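Local atomic coordinates of aminotransferase, class III (Thermomicrobium roseum, PDB entry 6IO1), a protein that acts as a thermostable (S)-enantioselective omega-transaminase, probably moving amino groups between substrates by way of its pyridoxal phosphate cofactor. Residues T185-Y190 / G234-P239; A351-Y356 / K376-L381; I147-M152 / L162-V167. All blocks are in the same frame, centred on the assembly; numbering follows the deposited sequence.

Interaction 1. Residues T185-Y190 / G234-P239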
loop_
_atom_site.group_PDB
_atom_site.type_symbol
_atom_site.label_atom_id
_atom_site.label_comp_id
_atom_site.label_asym_id
_atom_site.label_seq_id
_atom_site.Cartn_x
_atom_site.Cartn_y
_atom_site.Cartn_z
ATOM N N THR B 185 5.572 -7.456 -26.267
ATOM C CA THR B 185 5.163 -8.854 -26.246
ATOM C C THR B 185 5.889 -9.613 -25.142
ATOM O O THR B 185 7.042 -9.324 -24.810
ATOM C CB THR B 185 5.426 -9.534 -27.592
ATOM O OG1 THR B 185 6.833 -9.750 -27.762
ATOM C CG2 THR B 185 4.893 -8.693 -28.736
ATOM N N ALA B 186 5.178 -10.567 -24.534
ATOM C CA ALA B 186 5.755 -11.415 -23.467
ATOM C C ALA B 186 6.712 -12.438 -24.093
ATOM O O ALA B 186 6.389 -12.952 -25.181
ATOM C CB ALA B 186 4.642 -12.100 -22.715
ATOM N N PRO B 187 7.844 -12.794 -23.444
ATOM C CA PRO B 187 8.758 -13.801 -23.989
ATOM C C PRO B 187 8.154 -15.152 -23.584
ATOM O O PRO B 187 8.690 -15.814 -22.716
ATOM C CB PRO B 187 10.053 -13.534 -23.212
ATOM C CG PRO B 187 9.573 -13.025 -21.870
ATOM C CD PRO B 187 8.311 -12.243 -22.170
ATOM N N TYR B 188 7.052 -15.509 -24.251
ATOM C CA TYR B 188 6.265 -16.710 -23.969
ATOM C C TYR B 188 6.437 -17.659 -25.154
ATOM O O TYR B 188 5.669 -17.631 -26.115
ATOM C CB TYR B 188 4.814 -16.298 -23.733
ATOM C CG TYR B 188 3.814 -17.385 -23.417
ATOM C CD1 TYR B 188 4.198 -18.584 -22.836
ATOM C CD2 TYR B 188 2.464 -17.188 -23.679
ATOM C CE1 TYR B 188 3.262 -19.562 -22.546
ATOM C CE2 TYR B 188 1.528 -18.157 -23.392
ATOM C CZ TYR B 188 1.931 -19.342 -22.825
ATOM O OH TYR B 188 0.995 -20.309 -22.538
ATOM N N LYS B 189 7.461 -18.515 -25.070
ATOM C CA LYS B 189 7.858 -19.337 -26.212
ATOM C C LYS B 189 6.793 -20.361 -26.591
ATOM O O LYS B 189 6.623 -20.669 -27.776
ATOM C CB LYS B 189 9.180 -20.043 -25.913
ATOM C CG LYS B 189 9.901 -20.552 -27.146
ATOM C CD LYS B 189 11.138 -21.346 -26.766
ATOM C CE LYS B 189 11.985 -21.652 -27.986
ATOM N NZ LYS B 189 12.911 -22.797 -27.760
ATOM N N TYR B 190 6.083 -20.911 -25.602
ATOM C CA TYR B 190 5.155 -22.009 -25.867
ATOM C C TYR B 190 4.102 -21.624 -26.900
ATOM O O TYR B 190 3.704 -22.453 -27.728
ATOM C CB TYR B 190 4.489 -22.452 -24.566
ATOM C CG TYR B 190 3.458 -23.546 -24.723
ATOM C CD1 TYR B 190 3.819 -24.814 -25.160
ATOM C CD2 TYR B 190 2.122 -23.312 -24.424
ATOM C CE1 TYR B 190 2.879 -25.816 -25.299
ATOM C CE2 TYR B 190 1.174 -24.308 -24.561
ATOM C CZ TYR B 190 1.557 -25.557 -25.000
ATOM O OH TYR B 190 0.613 -26.550 -25.136
ATOM N N GLY B 234 1.554 -15.949 -15.623
ATOM C CA GLY B 234 1.547 -17.336 -16.047
ATOM C C GLY B 234 2.882 -18.050 -15.990
ATOM O O GLY B 234 3.123 -18.964 -16.786
ATOM N N VAL B 235 3.742 -17.662 -15.044
ATOM C CA VAL B 235 5.056 -18.271 -14.843
ATOM C C VAL B 235 5.763 -18.377 -16.189
ATOM O O VAL B 235 6.054 -19.476 -16.672
ATOM C CB VAL B 235 4.947 -19.639 -14.142
ATOM C CG1 VAL B 235 6.330 -20.162 -13.758
ATOM C CG2 VAL B 235 4.076 -19.522 -12.905
ATOM N N VAL B 236 6.018 -17.234 -16.815
ATOM C CA VAL B 236 6.679 -17.196 -18.113
ATOM C C VAL B 236 8.180 -17.136 -17.864
ATOM O O VAL B 236 8.717 -16.092 -17.486
ATOM C CB VAL B 236 6.204 -16.007 -18.955
ATOM C CG1 VAL B 236 6.863 -16.032 -20.325
ATOM C CG2 VAL B 236 4.691 -16.025 -19.086
ATOM N N VAL B 237 8.858 -18.257 -18.083
ATOM C CA VAL B 237 10.307 -18.323 -17.933
ATOM C C VAL B 237 10.926 -17.815 -19.228
ATOM O O VAL B 237 10.657 -18.371 -20.302
ATOM C CB VAL B 237 10.776 -19.748 -17.602
ATOM C CG1 VAL B 237 12.276 -19.768 -17.354
ATOM C CG2 VAL B 237 10.025 -20.284 -16.393
ATOM N N PRO B 238 11.746 -16.769 -19.182
ATOM C CA PRO B 238 12.277 -16.191 -20.413
ATOM C C PRO B 238 13.275 -17.133 -21.058
ATOM O O PRO B 238 13.875 -17.977 -20.375
ATOM C CB PRO B 238 12.958 -14.903 -19.929
ATOM C CG PRO B 238 13.372 -15.222 -18.533
ATOM C CD PRO B 238 12.277 -16.100 -17.981
ATOM N N PRO B 239 13.475 -17.033 -22.368
ATOM C CA PRO B 239 14.467 -17.889 -23.019
ATOM C C PRO B 239 15.872 -17.493 -22.594
ATOM O O PRO B 239 16.120 -16.380 -22.125
ATOM C CB PRO B 239 14.239 -17.631 -24.512
ATOM C CG PRO B 239 13.648 -16.264 -24.563
ATOM C CD PRO B 239 12.807 -16.131 -23.323
HETATM O O HOH W 1 9.700 -18.622 -23.247
#

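Interaction 2. Residues A351-Y356 / K376-L381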
loop_
_atom_site.group_PDB
_atom_site.type_symbol
_atom_site.label_atom_id
_atom_site.label_comp_id
_atom_site.label_asym_id
_atom_site.label_seq_id
_atom_site.Cartn_x
_atom_site.Cartn_y
_atom_site.Cartn_z
ATOM N N ALA B 351 16.139 -24.190 -5.022
ATOM C CA ALA B 351 16.647 -24.750 -6.271
ATOM C C ALA B 351 16.433 -26.259 -6.324
ATOM O O ALA B 351 15.919 -26.791 -7.315
ATOM C CB ALA B 351 18.128 -24.407 -6.434
ATOM N N ALA B 352 16.802 -26.964 -5.251
ATOM C CA ALA B 352 16.699 -28.423 -5.250
ATOM C C ALA B 352 15.246 -28.881 -5.343
ATOM O O ALA B 352 14.897 -29.715 -6.190
ATOM C CB ALA B 352 17.366 -28.993 -3.999
ATOM N N SER B 353 14.386 -28.351 -4.470
ATOM C CA SER B 353 12.980 -28.732 -4.465
ATOM C C SER B 353 12.286 -28.318 -5.753
ATOM O O SER B 353 11.417 -29.037 -6.246
ATOM C CB SER B 353 12.276 -28.116 -3.255
ATOM O OG SER B 353 12.348 -26.701 -3.292
ATOM N N GLY B 354 12.638 -27.154 -6.305
ATOM C CA GLY B 354 12.061 -26.751 -7.573
ATOM C C GLY B 354 12.461 -27.663 -8.714
ATOM O O GLY B 354 11.640 -27.990 -9.570
ATOM N N ALA B 355 13.732 -28.074 -8.750
ATOM C CA ALA B 355 14.159 -29.020 -9.774
ATOM C C ALA B 355 13.421 -30.345 -9.630
ATOM O O ALA B 355 12.959 -30.919 -10.623
ATOM C CB ALA B 355 15.670 -29.233 -9.699
ATOM N N TYR B 356 13.284 -30.832 -8.394
ATOM C CA TYR B 356 12.559 -32.080 -8.170
ATOM C C TYR B 356 11.094 -31.949 -8.574
ATOM O O TYR B 356 10.535 -32.844 -9.222
ATOM C CB TYR B 356 12.674 -32.498 -6.705
ATOM C CG TYR B 356 11.905 -33.753 -6.371
ATOM C CD1 TYR B 356 12.345 -34.996 -6.805
ATOM C CD2 TYR B 356 10.735 -33.697 -5.625
ATOM C CE1 TYR B 356 11.646 -36.148 -6.505
ATOM C CE2 TYR B 356 10.027 -34.844 -5.319
ATOM C CZ TYR B 356 10.487 -36.066 -5.762
ATOM O OH TYR B 356 9.786 -37.211 -5.461
ATOM N N LYS B 376 10.660 -22.160 -12.715
ATOM C CA LYS B 376 11.971 -21.662 -12.321
ATOM C C LYS B 376 12.005 -21.603 -10.804
ATOM O O LYS B 376 11.156 -20.947 -10.189
ATOM C CB LYS B 376 12.258 -20.287 -12.925
ATOM C CG LYS B 376 13.635 -19.754 -12.579
ATOM C CD LYS B 376 14.729 -20.650 -13.132
ATOM C CE LYS B 376 16.104 -20.128 -12.754
ATOM N NZ LYS B 376 17.182 -21.086 -13.123
ATOM N N GLY B 377 12.963 -22.306 -10.204
ATOM C CA GLY B 377 13.013 -22.363 -8.754
ATOM C C GLY B 377 11.731 -22.974 -8.233
ATOM O O GLY B 377 11.275 -24.018 -8.711
ATOM N N LEU B 378 11.113 -22.305 -7.267
ATOM C CA LEU B 378 9.866 -22.780 -6.688
ATOM C C LEU B 378 8.633 -22.220 -7.388
ATOM O O LEU B 378 7.513 -22.454 -6.921
ATOM C CB LEU B 378 9.820 -22.455 -5.196
ATOM C CG LEU B 378 10.434 -23.556 -4.330
ATOM C CD1 LEU B 378 10.205 -23.262 -2.871
ATOM C CD2 LEU B 378 9.860 -24.916 -4.699
ATOM N N MET B 379 8.807 -21.486 -8.486
ATOM C CA MET B 379 7.682 -20.998 -9.274
ATOM C C MET B 379 7.366 -22.027 -10.353
ATOM O O MET B 379 8.201 -22.279 -11.227
ATOM C CB MET B 379 8.008 -19.645 -9.904
ATOM C CG MET B 379 8.502 -18.599 -8.921
ATOM S SD MET B 379 9.073 -17.095 -9.734
ATOM C CE MET B 379 7.647 -16.690 -10.739
ATOM N N LEU B 380 6.174 -22.626 -10.303
ATOM C CA LEU B 380 5.845 -23.678 -11.255
ATOM C C LEU B 380 4.426 -23.499 -11.776
ATOM O O LEU B 380 3.554 -22.972 -11.081
ATOM C CB LEU B 380 6.005 -25.071 -10.630
ATOM C CG LEU B 380 7.410 -25.418 -10.131
ATOM C CD1 LEU B 380 7.462 -25.412 -8.610
ATOM C CD2 LEU B 380 7.875 -26.756 -10.685
ATOM N N LEU B 381 4.206 -23.952 -13.011
ATOM C CA LEU B 381 2.900 -23.867 -13.647
ATOM C C LEU B 381 2.670 -25.081 -14.537
ATOM O O LEU B 381 3.561 -25.505 -15.285
ATOM C CB LEU B 381 2.757 -22.584 -14.475
ATOM C CG LEU B 381 1.344 -22.237 -14.958
ATOM C CD1 LEU B 381 1.122 -20.741 -14.915
ATOM C CD2 LEU B 381 1.087 -22.760 -16.363
HETATM O O HOH W 2 11.259 -25.401 -10.996
#

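Interaction 3. Residues I147-M152 / L162-V167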
loop_
_atom_site.group_PDB
_atom_site.type_symbol
_atom_site.label_atom_id
_atom_site.label_comp_id
_atom_site.label_asym_id
_atom_site.label_seq_id
_atom_site.Cartn_x
_atom_site.Cartn_y
_atom_site.Cartn_z
ATOM N N ILE B 147 6.789 4.565 -19.942
ATOM C CA ILE B 147 7.233 3.365 -19.242
ATOM C C ILE B 147 6.993 2.161 -20.140
ATOM O O ILE B 147 5.868 1.940 -20.605
ATOM C CB ILE B 147 6.515 3.189 -17.892
ATOM C CG1 ILE B 147 6.795 4.386 -16.980
ATOM C CG2 ILE B 147 6.949 1.891 -17.225
ATOM C CD1 ILE B 147 8.182 4.381 -16.368
ATOM N N LEU B 148 8.048 1.387 -20.381
ATOM C CA LEU B 148 7.949 0.172 -21.175
ATOM C C LEU B 148 7.597 -1.007 -20.277
ATOM O O LEU B 148 8.233 -1.221 -19.240
ATOM C CB LEU B 148 9.259 -0.104 -21.916
ATOM C CG LEU B 148 9.585 0.798 -23.108
ATOM C CD1 LEU B 148 11.014 0.569 -23.575
ATOM C CD2 LEU B 148 8.604 0.568 -24.248
ATOM N N SER B 149 6.585 -1.770 -20.685
ATOM C CA SER B 149 6.156 -2.963 -19.976
ATOM C C SER B 149 5.820 -4.024 -21.014
ATOM O O SER B 149 5.945 -3.798 -22.221
ATOM C CB SER B 149 4.967 -2.671 -19.053
ATOM O OG SER B 149 4.717 -3.765 -18.186
ATOM N N ARG B 150 5.412 -5.199 -20.547
ATOM C CA ARG B 150 5.161 -6.321 -21.436
ATOM C C ARG B 150 3.764 -6.886 -21.221
ATOM O O ARG B 150 3.165 -6.745 -20.153
ATOM C CB ARG B 150 6.204 -7.429 -21.241
ATOM C CG ARG B 150 7.633 -6.974 -21.485
ATOM C CD ARG B 150 8.633 -8.019 -21.030
ATOM N NE ARG B 150 8.592 -8.223 -19.585
ATOM C CZ ARG B 150 9.327 -9.121 -18.938
ATOM N NH1 ARG B 150 10.182 -9.883 -19.604
ATOM N NH2 ARG B 150 9.224 -9.240 -17.622
ATOM N N ARG B 151 3.247 -7.514 -22.273
ATOM C CA ARG B 151 2.047 -8.326 -22.145
ATOM C C ARG B 151 2.320 -9.469 -21.177
ATOM O O ARG B 151 3.436 -9.989 -21.117
ATOM C CB ARG B 151 1.623 -8.884 -23.505
ATOM C CG ARG B 151 1.145 -7.850 -24.511
ATOM C CD ARG B 151 0.852 -8.509 -25.851
ATOM N NE ARG B 151 0.237 -7.591 -26.807
ATOM C CZ ARG B 151 -1.074 -7.452 -26.972
ATOM N NH1 ARG B 151 -1.916 -8.198 -26.269
ATOM N NH2 ARG B 151 -1.544 -6.591 -27.863
ATOM N N MET B 152 1.323 -9.799 -20.358
ATOM C CA MET B 152 1.355 -10.841 -19.331
ATOM C C MET B 152 2.143 -10.392 -18.105
ATOM O O MET B 152 2.314 -11.189 -17.178
ATOM C CB MET B 152 1.922 -12.181 -19.834
ATOM C CG MET B 152 1.236 -12.716 -21.087
ATOM S SD MET B 152 2.012 -14.199 -21.760
ATOM C CE MET B 152 1.417 -15.445 -20.620
ATOM N N LEU B 162 -0.937 -0.416 -12.164
ATOM C CA LEU B 162 -2.052 -0.959 -12.933
ATOM C C LEU B 162 -1.809 -0.793 -14.427
ATOM O O LEU B 162 -2.095 -1.701 -15.216
ATOM C CB LEU B 162 -3.361 -0.285 -12.515
ATOM C CG LEU B 162 -4.639 -0.632 -13.290
ATOM C CD1 LEU B 162 -4.904 -2.134 -13.334
ATOM C CD2 LEU B 162 -5.836 0.104 -12.707
ATOM N N SER B 163 -1.279 0.362 -14.837
ATOM C CA SER B 163 -0.922 0.545 -16.238
ATOM C C SER B 163 0.248 -0.350 -16.632
ATOM O O SER B 163 0.273 -0.893 -17.742
ATOM C CB SER B 163 -0.594 2.011 -16.515
ATOM O OG SER B 163 -1.727 2.838 -16.323
ATOM N N ALA B 164 1.233 -0.500 -15.740
ATOM C CA ALA B 164 2.387 -1.342 -16.044
ATOM C C ALA B 164 1.977 -2.794 -16.266
ATOM O O ALA B 164 2.557 -3.488 -17.109
ATOM C CB ALA B 164 3.421 -1.243 -14.922
ATOM N N THR B 165 0.993 -3.270 -15.508
ATOM C CA THR B 165 0.500 -4.630 -15.668
ATOM C C THR B 165 -0.017 -4.857 -17.084
ATOM O O THR B 165 -0.714 -4.011 -17.651
ATOM C CB THR B 165 -0.610 -4.902 -14.649
ATOM O OG1 THR B 165 -0.041 -5.008 -13.337
ATOM C CG2 THR B 165 -1.362 -6.183 -14.976
ATOM N N GLY B 166 0.331 -6.010 -17.658
ATOM C CA GLY B 166 -0.028 -6.333 -19.024
ATOM C C GLY B 166 -1.147 -7.333 -19.205
ATOM O O GLY B 166 -1.343 -7.816 -20.332
ATOM N N VAL B 167 -1.887 -7.673 -18.157
ATOM C CA VAL B 167 -3.022 -8.593 -18.248
ATOM C C VAL B 167 -4.289 -7.759 -18.346
ATOM O O VAL B 167 -4.674 -7.108 -17.357
ATOM C CB VAL B 167 -3.071 -9.548 -17.048
ATOM C CG1 VAL B 167 -4.205 -10.545 -17.213
ATOM C CG2 VAL B 167 -1.740 -10.267 -16.889
HETATM O O HOH W 3 -1.567 -10.178 -21.684
#

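Interaction 1. Residues T185-Y190 / G234-P239
Pro187 and Pro238 bring the two backbones to 5.6 Å between their CA atoms, and Tyr188 faces Val236 at a similar CA separation. Pro187 centres an inverse gamma turn, and Tyr188 is the N-cap of the short helix 189-192. Val236 carries much of the side-chain contact. Its CG1 lies anti to the backbone N (chi1 -177°) and presses tightly against Pro187 O at 3.0 Å. The same methyl meets Tyr188 CB at 4.0 Å. Beside this methyl the prolines pack on one another: Pro187 CB is 3.8 Å from Pro239 CD, and Pro187 CG also touches Pro238 CB. No direct hydrogen bond joins the segments. A water bridges them, accepting from Lys189 N at 2.9 Å. It lies within donating distance of Pro187 O and, at 3.1 Å, of Val237 O, though further acceptors compete for its protons, so neither donation is certain.

The contact joins the loop after strand 181-184, at the start of helix 189-192, to the loop between strand 221-226 and helix 242-253. Pro239 rests on Asp198 and Val202 of helix 198-216. Tyr188 OH hydrogen-bonds Glu383 of strand 379-384, while Arg374 of strand 370-376 binds the Gly234 and Val235 carbonyls.

Interaction 2. Residues A351-Y356 / K376-L381
Gly354 of helix 346-361 meets the hairpin turn at Gly377, where the two backbones touch without a side chain between them. Gly354 CA is 3.1 Å from Gly377 O in a CA-H...O contact, with an angle of 133° at the hydrogen. The close approach, 4.6 Å from Gly354 CA to Leu378 CA, depends on Gly354: a CB there would lie 1.9 Å from Gly377 O.

The larger side chains flank this point. Leu378 brings its CD2 methyl to Ser353 OG at 3.4 Å and to Gly354 N at 3.9 Å. CD2 makes the closest approach, with CG and CD1 somewhat further from Ser353 OG. With OG between the backbone N and carbonyl carbon (chi1 61°), Ser353 hydrogen-bonds Asn349 O one turn back, and the leucine methyls pack against it. Leu380 points its CB toward the helix, and its CD2 comes to 4.1 Å from Gly354 O. Beyond the helix segment, Leu380 also packs on Leu357, Leu358 and Leu361.

The turn itself is a type II' beta turn from Lys376 to Met379. It links strands 370-376 and 379-384 as a two-residue hairpin, closed by hydrogen bonds in both directions between Lys376 and Met379. Gly377 takes the positive-phi position in it.

The direct link is a CA-H...O contact and van der Waals packing. No conventional hydrogen bond crosses; a water, donating to Gly377 O at 2.7 Å and weakly to Gly354 O, supplies the polar bridge.

Interaction 3. Residues I147-M152 / L162-V167
Ser149 and Ala164 meet through a side-chain to backbone hydrogen bond. Ser149 OG, anti to its backbone N (chi1 -169°), donates to Ala164 O, the carbonyl of the last residue of helix 159-164. The modelled length of 2.4 Å is very short, so the exact distance is doubtful.

Ser149-Met152 and Ala164-Val167 run in nearly the same direction, 18° apart. Arg151 CA and Gly166 CA are 4.2 Å apart. A CB on Gly166 would lie 2.0 Å from Arg150 O, so the close approach needs the glycine. Gly166 CA makes a CA-H...O contact with Arg150 O at 3.4 Å. Met152 N gives a weak but fairly straight bond to Gly166 O at 3.3 Å. A water is also in this site: it donates to Gly166 O at 2.7 Å and accepts only weakly from the Met152 N-H, which Gly166 O shares. Val167 CG2 finishes the contact at 4.0 Å from Met152 CA.

The next shell fixes both segments near the cofactor pocket. Thr165 OG1 hydrogen-bonds His155 N and Gly156 O, and Arg150 NH2 binds Glu227 O; all three partners line the PMP pocket.

Strand 146-150 lies between the parallel strands 221-226 and 181-184 of the cofactor-binding sheet. Helix 159-164 falls within the crossover from strand 146-150 to strand 181-184, and Ala164 packs on Phe181 of the latter.

Interaction 1 lies between the other two and touches both. Toward interaction 3 the contact is largely through Met152: its SD is 3.6 Å from Tyr188 CD2 and also meets Ala186 CB, and its CE is 3.7 Å from Val236 CG2. Toward interaction 2, Val235 CG2 packs on Leu381 CB at 3.7 Å. Interactions 2 and 3 do not touch; their centres are 25 Å apart and their nearest atoms about 8 Å. Together the three run from the sheet that carries the cofactor site to the sheet of strand 379-384. The side chain of Ala164 in interaction 3 is about 9 Å from PMP, and that of Val236 in interaction 1 about 12 Å.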